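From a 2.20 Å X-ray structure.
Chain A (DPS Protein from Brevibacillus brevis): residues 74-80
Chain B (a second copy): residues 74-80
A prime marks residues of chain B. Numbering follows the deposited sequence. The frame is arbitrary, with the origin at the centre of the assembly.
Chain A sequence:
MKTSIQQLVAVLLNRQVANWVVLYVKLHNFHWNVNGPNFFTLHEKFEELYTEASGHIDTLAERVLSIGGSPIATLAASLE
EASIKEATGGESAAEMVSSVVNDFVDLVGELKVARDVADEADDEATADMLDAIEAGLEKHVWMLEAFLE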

# COMPACT_ATOMS: atom_id res chain seq x y z
N THR A 74 -4.21 14.42 -20.93
CA THR A 74 -5.61 14.65 -20.57
C THR A 74 -6.39 13.84 -21.58
O THR A 74 -5.87 13.56 -22.67
CB THR A 74 -6.05 16.13 -20.68
OG1 THR A 74 -5.95 16.55 -22.04
CG2 THR A 74 -5.20 17.02 -19.78
N LEU A 75 -7.60 13.44 -21.23
CA LEU A 75 -8.42 12.67 -22.15
C LEU A 75 -8.90 13.58 -23.27
O LEU A 75 -9.03 13.15 -24.42
CB LEU A 75 -9.63 12.07 -21.43
CG LEU A 75 -9.36 11.17 -20.22
CD1 LEU A 75 -10.64 10.41 -19.88
CD2 LEU A 75 -8.23 10.20 -20.52
N ALA A 76 -9.17 14.84 -22.93
CA ALA A 76 -9.64 15.81 -23.91
C ALA A 76 -8.63 15.98 -25.03
O ALA A 76 -8.98 15.91 -26.21
CB ALA A 76 -9.91 17.15 -23.22
N ALA A 77 -7.37 16.18 -24.67
CA ALA A 77 -6.31 16.36 -25.66
C ALA A 77 -6.04 15.06 -26.43
O ALA A 77 -5.69 15.09 -27.61
CB ALA A 77 -5.02 16.85 -24.98
N SER A 78 -6.20 13.93 -25.76
CA SER A 78 -5.98 12.64 -26.42
C SER A 78 -7.01 12.41 -27.51
O SER A 78 -6.67 12.00 -28.62
CB SER A 78 -6.05 11.50 -25.40
OG SER A 78 -4.95 11.55 -24.52
N LEU A 79 -8.27 12.68 -27.17
CA LEU A 79 -9.37 12.54 -28.12
C LEU A 79 -9.17 13.48 -29.30
O LEU A 79 -9.44 13.13 -30.44
CB LEU A 79 -10.70 12.89 -27.44
CG LEU A 79 -11.36 11.77 -26.66
CD1 LEU A 79 -12.57 12.30 -25.90
CD2 LEU A 79 -11.77 10.67 -27.64
N GLU A 80 -8.70 14.68 -28.99
CA GLU A 80 -8.47 15.72 -29.98
C GLU A 80 -7.39 15.35 -31.00
O GLU A 80 -7.58 15.54 -32.20
CB GLU A 80 -8.09 17.01 -29.27
CG GLU A 80 -7.74 18.14 -30.20
CD GLU A 80 -8.57 19.37 -29.94
OE1 GLU A 80 -8.26 20.09 -28.98
OE2 GLU A 80 -9.53 19.60 -30.71
N THR B 74 -15.29 4.55 -23.15
CA THR B 74 -14.81 5.49 -24.16
C THR B 74 -14.35 6.69 -23.35
O THR B 74 -14.82 6.89 -22.23
CB THR B 74 -15.91 5.95 -25.15
OG1 THR B 74 -16.92 6.68 -24.44
CG2 THR B 74 -16.53 4.76 -25.88
N LEU B 75 -13.43 7.47 -23.91
CA LEU B 75 -12.94 8.64 -23.21
C LEU B 75 -14.03 9.70 -23.21
O LEU B 75 -14.19 10.45 -22.24
CB LEU B 75 -11.68 9.19 -23.89
CG LEU B 75 -10.49 8.24 -24.07
CD1 LEU B 75 -9.26 9.06 -24.43
CD2 LEU B 75 -10.24 7.44 -22.80
N ALA B 76 -14.79 9.77 -24.30
CA ALA B 76 -15.86 10.75 -24.43
C ALA B 76 -16.89 10.58 -23.32
O ALA B 76 -17.28 11.54 -22.67
CB ALA B 76 -16.53 10.62 -25.79
N ALA B 77 -17.33 9.34 -23.10
CA ALA B 77 -18.31 9.06 -22.05
C ALA B 77 -17.71 9.25 -20.66
O ALA B 77 -18.41 9.66 -19.72
CB ALA B 77 -18.84 7.63 -22.19
N SER B 78 -16.42 8.96 -20.51
CA SER B 78 -15.76 9.12 -19.22
C SER B 78 -15.74 10.59 -18.84
O SER B 78 -16.08 10.95 -17.72
CB SER B 78 -14.33 8.57 -19.27
OG SER B 78 -14.35 7.16 -19.40
N LEU B 79 -15.33 11.43 -19.78
CA LEU B 79 -15.26 12.87 -19.57
C LEU B 79 -16.64 13.42 -19.25
O LEU B 79 -16.81 14.30 -18.41
CB LEU B 79 -14.73 13.57 -20.83
CG LEU B 79 -13.21 13.60 -21.00
CD1 LEU B 79 -12.85 14.16 -22.37
CD2 LEU B 79 -12.61 14.44 -19.88
N GLU B 80 -17.63 12.88 -19.94
CA GLU B 80 -19.00 13.30 -19.77
C GLU B 80 -19.58 13.00 -18.39
O GLU B 80 -20.27 13.84 -17.81
CB GLU B 80 -19.87 12.62 -20.82
CG GLU B 80 -21.33 12.92 -20.68
CD GLU B 80 -21.91 13.49 -21.95
OE1 GLU B 80 -22.17 12.70 -22.89
OE2 GLU B 80 -22.09 14.72 -22.01

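Each stretch is Thr74 followed by the first turn and a half of a helix that begins at Leu75 and continues later in the chain. The two helices run close to antiparallel, with 152° between their N-to-C directions. Their axes come within 10.0 Å. The backbones are nearest at the first helical residue, where Leu75 CA and Leu75′ CA lie 6.1 Å apart. Within each copy, backbone hydrogen bonds follow the i to i+4 pattern; Leu79 N, for example, donates to Leu75 O at 2.9 Å.

Thr74 is the N-cap in both copies. Its OG1 accepts from Ala77 N at 3.0 Å, which satisfies an amide that has no helical carbonyl to bond. Thr74 O accepts twice, from Ser78 N at 3.1 Å and from Ser78 OG at 2.9 Å. The serine hydroxyl thus bonds back to the N-cap residue of its own chain. Thr74′ and Ser78′ repeat this arrangement.

No hydrogen bond crosses between the stretches. The contact is apolar packing, and leucines supply most of its 338 Å² of buried surface. Leu75 meets its own counterpart, with Leu75 CD2 4.1 Å from Leu75′ CD2. It also packs on Leu79′, where Leu75 CB approaches Leu79′ CG to 3.9 Å. The reciprocal pair, Leu79 CG and Leu75′ CB, is at 3.8 Å. The two Leu79 side chains touch as well, Leu79 CD1 to Leu79′ CD1 at 4.0 Å. All four leucines adopt the same mt rotamer, and their CA-to-CB bonds point toward the partner stretch. The reciprocal distances agree within 0.1 Å, so the packing is nearly symmetric.

Leu79 CD1 also reaches the backbone of the other helix, 3.7 Å from Ala76′ N. Ser78 contributes through its methylene: Ser78 CB lies 4.1 Å from Leu75′ CD1. Ala77 and Glu80 make no contact across the pair.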